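Local coordinates for glutathione s-transferase protein (Ralstonia solanacearum, PDB 3TOU) that binds glutathione and probably acts as a glutathione transferase, joining this thiol to electrophilic substrates, at residues Pro12-Val17 against Gly49-Leu54. Numbering follows the deposited sequence. Where two conformers were deposited one is given.
Sequences PYTRKV and GKVPCL. With GSH (glutathione), chain C.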
ATOM      1  N   PRO A  12       8.174   9.809   1.441  1.00 13.11           N
ATOM      2  CA  PRO A  12       7.700   9.547   2.795  1.00 11.93           C
ATOM      3  C   PRO A  12       7.529   8.060   3.082  1.00 10.49           C
ATOM      4  O   PRO A  12       7.649   7.649   4.237  1.00 10.13           O
ATOM      5  CB  PRO A  12       6.361  10.300   2.847  1.00 11.36           C
ATOM      6  CG  PRO A  12       5.857  10.268   1.406  1.00 11.07           C
ATOM      7  CD  PRO A  12       7.118  10.346   0.557  1.00 14.23           C
ATOM      8  N   TYR A  13       7.289   7.244   2.046  1.00 12.27           N
ATOM      9  CA  TYR A  13       7.262   5.788   2.243  1.00 11.24           C
ATOM     10  C   TYR A  13       8.658   5.278   2.590  1.00 10.55           C
ATOM     11  O   TYR A  13       8.809   4.388   3.436  1.00 10.48           O
ATOM     12  CB  TYR A  13       6.761   5.058   0.998  1.00 10.15           C
ATOM     13  CG  TYR A  13       5.475   5.597   0.426  1.00  9.80           C
ATOM     14  CD1 TYR A  13       4.232   5.224   0.957  1.00 12.17           C
ATOM     15  CD2 TYR A  13       5.504   6.455  -0.673  1.00 12.77           C
ATOM     16  CE1 TYR A  13       3.045   5.728   0.388  1.00 12.48           C
ATOM     17  CE2 TYR A  13       4.339   6.955  -1.234  1.00 13.46           C
ATOM     18  CZ  TYR A  13       3.121   6.586  -0.703  1.00 14.45           C
ATOM     19  OH  TYR A  13       1.977   7.096  -1.300  1.00 17.88           O
ATOM     20  N   THR A  14       9.667   5.862   1.948  1.00 10.64           N
ATOM     21  CA  THR A  14      11.061   5.552   2.264  1.00 10.58           C
ATOM     22  C   THR A  14      11.385   6.009   3.679  1.00  8.44           C
ATOM     23  O   THR A  14      12.023   5.275   4.427  1.00 10.37           O
ATOM     24  CB  THR A  14      12.036   6.202   1.255  1.00 11.62           C
ATOM     25  OG1 THR A  14      11.772   5.669  -0.054  1.00 10.58           O
ATOM     26  CG2 THR A  14      13.517   5.903   1.620  1.00 11.14           C
ATOM     27  N   ARG A  15      10.924   7.202   4.042  1.00 10.34           N
ATOM     28  CA  ARG A  15      11.165   7.698   5.393  1.00  9.07           C
ATOM     29  C   ARG A  15      10.612   6.744   6.431  1.00 10.85           C
ATOM     30  O   ARG A  15      11.294   6.450   7.417  1.00 10.69           O
ATOM     31  CB  ARG A  15      10.594   9.089   5.622  1.00 12.61           C
ATOM     32  CG  ARG A  15      11.133   9.661   6.927  1.00 14.51           C
ATOM     33  CD  ARG A  15      10.428  10.919   7.342  1.00 13.48           C
ATOM     34  NE  ARG A  15      11.156  11.531   8.450  1.00 14.07           N
ATOM     35  CZ  ARG A  15      10.876  12.736   8.930  1.00 16.72           C
ATOM     36  NH1 ARG A  15       9.875  13.418   8.406  1.00 13.66           N
ATOM     37  NH2 ARG A  15      11.591  13.256   9.920  1.00 14.25           N
ATOM     38  N   LYS A  16       9.397   6.232   6.208  1.00  9.84           N
ATOM     39  CA  LYS A  16       8.818   5.268   7.162  1.00 10.46           C
ATOM     40  C   LYS A  16       9.769   4.101   7.424  1.00 11.90           C
ATOM     41  O   LYS A  16      10.031   3.737   8.574  1.00  9.72           O
ATOM     42  CB  LYS A  16       7.459   4.762   6.663  1.00  9.07           C
ATOM     43  CG  LYS A  16       6.764   3.782   7.620  1.00 12.07           C
ATOM     44  CD  LYS A  16       5.380   3.382   7.073  1.00 16.95           C
ATOM     45  CE  LYS A  16       5.491   2.675   5.730  1.00 12.11           C
ATOM     46  NZ  LYS A  16       4.218   2.020   5.244  1.00 13.14           N
ATOM     47  N   VAL A  17      10.323   3.549   6.347  1.00 10.65           N
ATOM     48  CA  VAL A  17      11.265   2.446   6.461  1.00  8.04           C
ATOM     49  C   VAL A  17      12.545   2.879   7.195  1.00  9.75           C
ATOM     50  O   VAL A  17      13.034   2.152   8.064  1.00 10.75           O
ATOM     51  CB  VAL A  17      11.604   1.884   5.054  1.00 10.59           C
ATOM     52  CG1 VAL A  17      12.774   0.903   5.140  1.00 12.83           C
ATOM     53  CG2 VAL A  17      10.361   1.229   4.436  1.00 10.72           C
ATOM     54  N   GLY A  49       8.921  -0.357 -10.032  1.00 11.89           N
ATOM     55  CA  GLY A  49       9.625   0.903 -10.307  1.00 15.21           C
ATOM     56  C   GLY A  49       9.439   1.991  -9.257  1.00 14.28           C
ATOM     57  O   GLY A  49       9.498   3.179  -9.566  1.00 17.32           O
ATOM     58  N   LYS A  50       9.250   1.562  -8.011  1.00 13.76           N
ATOM     59  CA  LYS A  50       8.978   2.472  -6.906  0.50 11.31           C
ATOM     60  C   LYS A  50      10.008   2.346  -5.795  1.00 13.22           C
ATOM     61  O   LYS A  50      10.648   1.318  -5.656  1.00 13.55           O
ATOM     62  CB  LYS A  50       7.584   2.209  -6.327  0.50 10.81           C
ATOM     63  CG  LYS A  50       6.465   2.788  -7.187  0.50 12.52           C
ATOM     64  CD  LYS A  50       5.110   2.239  -6.778  0.50 16.06           C
ATOM     65  CE  LYS A  50       4.018   2.867  -7.636  0.50 16.31           C
ATOM     66  NZ  LYS A  50       3.898   4.326  -7.349  0.50 15.12           N
ATOM     67  N   VAL A  51      10.148   3.412  -5.005  1.00 13.03           N
ATOM     68  CA  VAL A  51      10.949   3.367  -3.785  1.00 11.26           C
ATOM     69  C   VAL A  51      10.009   3.496  -2.575  1.00 10.56           C
ATOM     70  O   VAL A  51       8.975   4.166  -2.675  1.00 12.56           O
ATOM     71  CB  VAL A  51      12.044   4.458  -3.753  1.00 12.15           C
ATOM     72  CG1 VAL A  51      13.178   4.082  -4.719  1.00 15.98           C
ATOM     73  CG2 VAL A  51      11.459   5.845  -4.084  1.00 13.22           C
ATOM     74  N   PRO A  52      10.364   2.885  -1.427  1.00 10.48           N
ATOM     75  CA  PRO A  52      11.602   2.159  -1.122  1.00 10.08           C
ATOM     76  C   PRO A  52      11.658   0.734  -1.672  1.00 12.26           C
ATOM     77  O   PRO A  52      10.629   0.085  -1.867  1.00 11.98           O
ATOM     78  CB  PRO A  52      11.624   2.129   0.404  1.00 11.20           C
ATOM     79  CG  PRO A  52      10.150   2.138   0.778  1.00  9.99           C
ATOM     80  CD  PRO A  52       9.505   3.035  -0.233  1.00 11.29           C
ATOM     81  N   CYS A  53      12.881   0.278  -1.894  1.00 12.76           N
ATOM     82  CA  CYS A  53      13.162  -1.097  -2.247  1.00 10.38           C
ATOM     83  C   CYS A  53      14.401  -1.512  -1.443  1.00 12.16           C
ATOM     84  O   CYS A  53      15.430  -0.826  -1.461  1.00 13.33           O
ATOM     85  CB  CYS A  53      13.409  -1.222  -3.755  1.00 13.07           C
ATOM     86  SG  CYS A  53      13.704  -2.941  -4.263  1.00 16.10           S
ATOM     87  N   LEU A  54      14.272  -2.590  -0.684  1.00 10.23           N
ATOM     88  CA  LEU A  54      15.372  -3.083   0.157  1.00 12.92           C
ATOM     89  C   LEU A  54      16.049  -4.235  -0.570  1.00 15.20           C
ATOM     90  O   LEU A  54      15.385  -5.173  -0.981  1.00 18.64           O
ATOM     91  CB  LEU A  54      14.841  -3.551   1.516  1.00 15.13           C
ATOM     92  CG  LEU A  54      15.840  -3.998   2.601  1.00 15.44           C
ATOM     93  CD1 LEU A  54      16.706  -2.836   3.079  1.00 17.48           C
ATOM     94  CD2 LEU A  54      15.104  -4.599   3.784  1.00 20.31           C
TER
HETATM   95  N1  GSH C 227       3.009   1.283  -2.075  1.00 18.92           N
HETATM   96  CA1 GSH C 227       4.341   1.903  -2.072  1.00 20.57           C
HETATM   97  C1  GSH C 227       4.979   1.844  -0.704  1.00 16.70           C
HETATM   98  O11 GSH C 227       6.228   1.734  -0.611  1.00 16.44           O
HETATM   99  O12 GSH C 227       4.290   1.868   0.336  1.00 18.44           O
HETATM  100  CB1 GSH C 227       4.299   3.340  -2.595  1.00 21.17           C
HETATM  101  CG1 GSH C 227       5.705   3.784  -3.033  1.00 19.80           C
HETATM  102  CD1 GSH C 227       5.696   5.016  -3.916  1.00 22.57           C
HETATM  103  OE1 GSH C 227       4.542   5.370  -4.639  1.00 27.69           O
HETATM  104  N2  GSH C 227       6.831   5.716  -3.982  1.00 23.66           N
HETATM  105  CA2 GSH C 227       7.004   6.803  -4.942  1.00 27.19           C
HETATM  106  C2  GSH C 227       7.443   6.242  -6.251  1.00 27.15           C
HETATM  107  O2  GSH C 227       8.599   5.488  -6.167  1.00 19.49           O
HETATM  108  CB2 GSH C 227       8.123   7.752  -4.505  1.00 29.60           C
HETATM  109  SG2 GSH C 227       7.646   8.626  -2.997  1.00 31.33           S
HETATM  110  N3  GSH C 227       6.769   6.471  -7.382  1.00 20.55           N
HETATM  111  CA3 GSH C 227       7.378   6.226  -8.685  1.00 20.41           C
HETATM  112  C3  GSH C 227       6.423   5.665  -9.703  1.00 24.88           C
HETATM  113  O31 GSH C 227       6.769   5.492 -10.889  1.00 27.69           O
HETATM  114  O32 GSH C 227       5.268   5.378  -9.382  1.00 29.71           O
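P52 lies against the start of helix 12-23 and touches three of its residues. Its CD meets Y13 CB at 3.6 Å, and its CG meets V17 CG2 at 3.8 Å. T14 OG1 sits 3.5 Å from P52 CD. P52 N has no hydrogen to donate, so this is packing alone; the T14 hydroxyl is hydrogen-bonded to S11 OG. Glutathione lies beside this junction. V51 holds its cysteinyl part through two backbone bonds: V51 N donates to GSH O2 at 2.8 Å (161°), and GSH N2 donates to V51 O at 3.0 Å. K50 bends at the end of its chain (chi4 -67°). In the conformer given, one of two, K50 NZ is hydrogen-bonded to GSH O32 at 2.7 Å and to OE1. The Y13 ring carries GSH CB1 over one face, 3.7 Å above its plane. Y13 OH is hydrogen-bonded to D104 of helix 86-114, which anchors the far end of the ring. The peptide bond between V51 and P52 is cis. This is the cis-proline loop of the thioredoxin-like domain of glutathione transferases. R128 and K132 of the second subunit also bind the ligand. P52 thus packs on the helix, while the V51 backbone pairs with the cysteinyl unit much as with a neighbouring strand.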